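Local structure of thermostable carboxypeptidase 1 (Pyrococcus furiosus, 1KA2) at residues A[171-174]-A[175-179]. The protein is a metal-dependent M32 carboxypeptidase that removes amino acids one after another from the C-terminus of peptides, with broad specificity. Residues are numbered along the deposited sequence; the frame is centred on the assembly and turned at random.
Sequences DVEK and MFEVL
Met175 N donates to Asp171 O at 3.2 Å, one i to i+4 bond of the helix that carries both 171-174 and 175-179. Lys174 O takes two donors, Val178 N at 3.2 Å and Glu177 N at 3.0 Å, the latter from above the carbonyl plane and less straight (N-H...O 135°). Phe176 N gives Val172 O only a weak bond.

On the buried side, Val172 and Phe176 point the same way. Val172 CG1 lies 3.6 Å from Phe176 CD1. Val172 CG1 also meets Met175 CE at 3.7 Å. Met175 CG sits between its own N and carbonyl carbon (chi1 62°), which brings it within 3.4 Å of Val172 O. The chain then runs on extended and carries CE to the valine.

Asp171 and Glu173 find their polar partners outside these turns. Asp171 OD2 accepts from Arg168 N and forms a salt bridge with Lys474. Glu173 OE2 is paired with Arg371. The Lys174 chain bends at its second and fourth torsions (chi4 -67°), which lays NZ back over the helix, 3.9 Å from Met175 CA. No polar partner is modelled for NZ. With an alanine in place of Lys174, the helix surface beside Met175 N and CA would probably lose its cover from CG to NZ.

The Met175 side chain lies about 11 Å from that of the metal ligand Glu299. Helix 169-192 packs here against two helices. Val172 and Phe176 pack on helix 359-375, through Phe367, Ile363 and Leu364. Met485 touches Met175, and Ala487 touches Val178 and Leu179. Met175 and Leu179 meet Leu428 of helix 421-440, and Thr424 touches both Met175 and Phe176.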
ATOM      1  N   ASP A 171      22.228   4.913 -32.695  1.00 41.56           N
ATOM      2  CA  ASP A 171      22.926   4.522 -31.473  1.00 42.62           C
ATOM      3  C   ASP A 171      22.878   2.994 -31.333  1.00 41.95           C
ATOM      4  O   ASP A 171      23.908   2.325 -31.227  1.00 41.54           O
ATOM      5  CB  ASP A 171      22.254   5.143 -30.240  1.00 44.36           C
ATOM      6  CG  ASP A 171      22.501   6.638 -30.113  1.00 44.77           C
ATOM      7  OD1 ASP A 171      23.668   7.047 -29.975  1.00 47.91           O
ATOM      8  OD2 ASP A 171      21.523   7.406 -30.139  1.00 46.86           O
ATOM      9  N   VAL A 172      21.663   2.454 -31.350  1.00 41.71           N
ATOM     10  CA  VAL A 172      21.445   1.018 -31.193  1.00 43.18           C
ATOM     11  C   VAL A 172      22.092   0.218 -32.309  1.00 43.65           C
ATOM     12  O   VAL A 172      22.624  -0.868 -32.085  1.00 42.06           O
ATOM     13  CB  VAL A 172      19.925   0.684 -31.149  1.00 41.73           C
ATOM     14  CG1 VAL A 172      19.724  -0.793 -30.828  1.00 40.70           C
ATOM     15  CG2 VAL A 172      19.228   1.563 -30.120  1.00 38.20           C
ATOM     16  N   GLU A 173      22.034   0.759 -33.517  1.00 45.87           N
ATOM     17  CA  GLU A 173      22.619   0.093 -34.673  1.00 48.93           C
ATOM     18  C   GLU A 173      24.105  -0.121 -34.426  1.00 49.30           C
ATOM     19  O   GLU A 173      24.650  -1.182 -34.725  1.00 50.38           O
ATOM     20  CB  GLU A 173      22.411   0.959 -35.911  1.00 50.72           C
ATOM     21  CG  GLU A 173      22.730   0.290 -37.230  1.00 54.31           C
ATOM     22  CD  GLU A 173      22.234   1.121 -38.395  1.00 55.11           C
ATOM     23  OE1 GLU A 173      22.648   2.294 -38.496  1.00 57.85           O
ATOM     24  OE2 GLU A 173      21.427   0.610 -39.199  1.00 55.54           O
ATOM     25  N   LYS A 174      24.742   0.893 -33.849  1.00 49.69           N
ATOM     26  CA  LYS A 174      26.171   0.867 -33.552  1.00 50.96           C
ATOM     27  C   LYS A 174      26.639  -0.143 -32.499  1.00 50.59           C
ATOM     28  O   LYS A 174      27.551  -0.933 -32.756  1.00 50.30           O
ATOM     29  CB  LYS A 174      26.643   2.256 -33.109  1.00 52.02           C
ATOM     30  CG  LYS A 174      27.977   2.209 -32.355  1.00 56.53           C
ATOM     31  CD  LYS A 174      28.051   3.255 -31.245  1.00 59.83           C
ATOM     32  CE  LYS A 174      29.250   3.008 -30.326  1.00 62.45           C
ATOM     33  NZ  LYS A 174      29.121   1.754 -29.519  1.00 63.71           N
ATOM     34  N   MET A 175      26.050  -0.094 -31.305  1.00 48.88           N
ATOM     35  CA  MET A 175      26.471  -1.001 -30.247  1.00 46.55           C
ATOM     36  C   MET A 175      26.357  -2.453 -30.672  1.00 45.68           C
ATOM     37  O   MET A 175      27.219  -3.269 -30.352  1.00 44.98           O
ATOM     38  CB  MET A 175      25.667  -0.762 -28.961  1.00 46.69           C
ATOM     39  CG  MET A 175      24.180  -0.994 -29.075  1.00 46.95           C
ATOM     40  SD  MET A 175      23.315  -0.676 -27.509  1.00 50.05           S
ATOM     41  CE  MET A 175      21.775  -1.563 -27.795  1.00 44.68           C
ATOM     42  N   PHE A 176      25.298  -2.778 -31.404  1.00 44.58           N
ATOM     43  CA  PHE A 176      25.104  -4.149 -31.845  1.00 46.34           C
ATOM     44  C   PHE A 176      26.073  -4.587 -32.946  1.00 47.73           C
ATOM     45  O   PHE A 176      26.282  -5.785 -33.145  1.00 47.89           O
ATOM     46  CB  PHE A 176      23.649  -4.359 -32.279  1.00 45.00           C
ATOM     47  CG  PHE A 176      22.723  -4.663 -31.135  1.00 43.39           C
ATOM     48  CD1 PHE A 176      21.604  -3.869 -30.893  1.00 41.85           C
ATOM     49  CD2 PHE A 176      22.972  -5.749 -30.297  1.00 42.67           C
ATOM     50  CE1 PHE A 176      20.737  -4.154 -29.830  1.00 40.60           C
ATOM     51  CE2 PHE A 176      22.114  -6.043 -29.231  1.00 41.81           C
ATOM     52  CZ  PHE A 176      20.994  -5.240 -29.000  1.00 39.53           C
ATOM     53  N   GLU A 177      26.660  -3.626 -33.659  1.00 47.73           N
ATOM     54  CA  GLU A 177      27.629  -3.950 -34.703  1.00 48.79           C
ATOM     55  C   GLU A 177      28.904  -4.413 -34.006  1.00 47.65           C
ATOM     56  O   GLU A 177      29.479  -5.442 -34.355  1.00 46.45           O
ATOM     57  CB  GLU A 177      27.920  -2.718 -35.572  1.00 49.53           C
ATOM     58  CG  GLU A 177      26.718  -2.259 -36.383  1.00 53.42           C
ATOM     59  CD  GLU A 177      27.017  -1.064 -37.270  1.00 55.72           C
ATOM     60  OE1 GLU A 177      27.502  -0.039 -36.747  1.00 57.37           O
ATOM     61  OE2 GLU A 177      26.755  -1.147 -38.489  1.00 55.59           O
ATOM     62  N   VAL A 178      29.327  -3.642 -33.009  1.00 47.85           N
ATOM     63  CA  VAL A 178      30.516  -3.954 -32.231  1.00 48.13           C
ATOM     64  C   VAL A 178      30.361  -5.304 -31.538  1.00 49.13           C
ATOM     65  O   VAL A 178      31.339  -6.027 -31.342  1.00 49.87           O
ATOM     66  CB  VAL A 178      30.767  -2.868 -31.165  1.00 48.59           C
ATOM     67  CG1 VAL A 178      31.804  -3.344 -30.155  1.00 49.28           C
ATOM     68  CG2 VAL A 178      31.223  -1.588 -31.838  1.00 47.50           C
ATOM     69  N   LEU A 179      29.130  -5.641 -31.164  1.00 50.00           N
ATOM     70  CA  LEU A 179      28.860  -6.913 -30.500  1.00 50.70           C
ATOM     71  C   LEU A 179      28.879  -8.070 -31.490  1.00 50.93           C
ATOM     72  O   LEU A 179      29.517  -9.091 -31.242  1.00 51.06           O
ATOM     73  CB  LEU A 179      27.508  -6.859 -29.777  1.00 50.33           C
ATOM     74  CG  LEU A 179      27.509  -6.578 -28.264  1.00 51.66           C
ATOM     75  CD1 LEU A 179      28.733  -5.782 -27.855  1.00 50.59           C
ATOM     76  CD2 LEU A 179      26.233  -5.838 -27.885  1.00 49.66           C
TER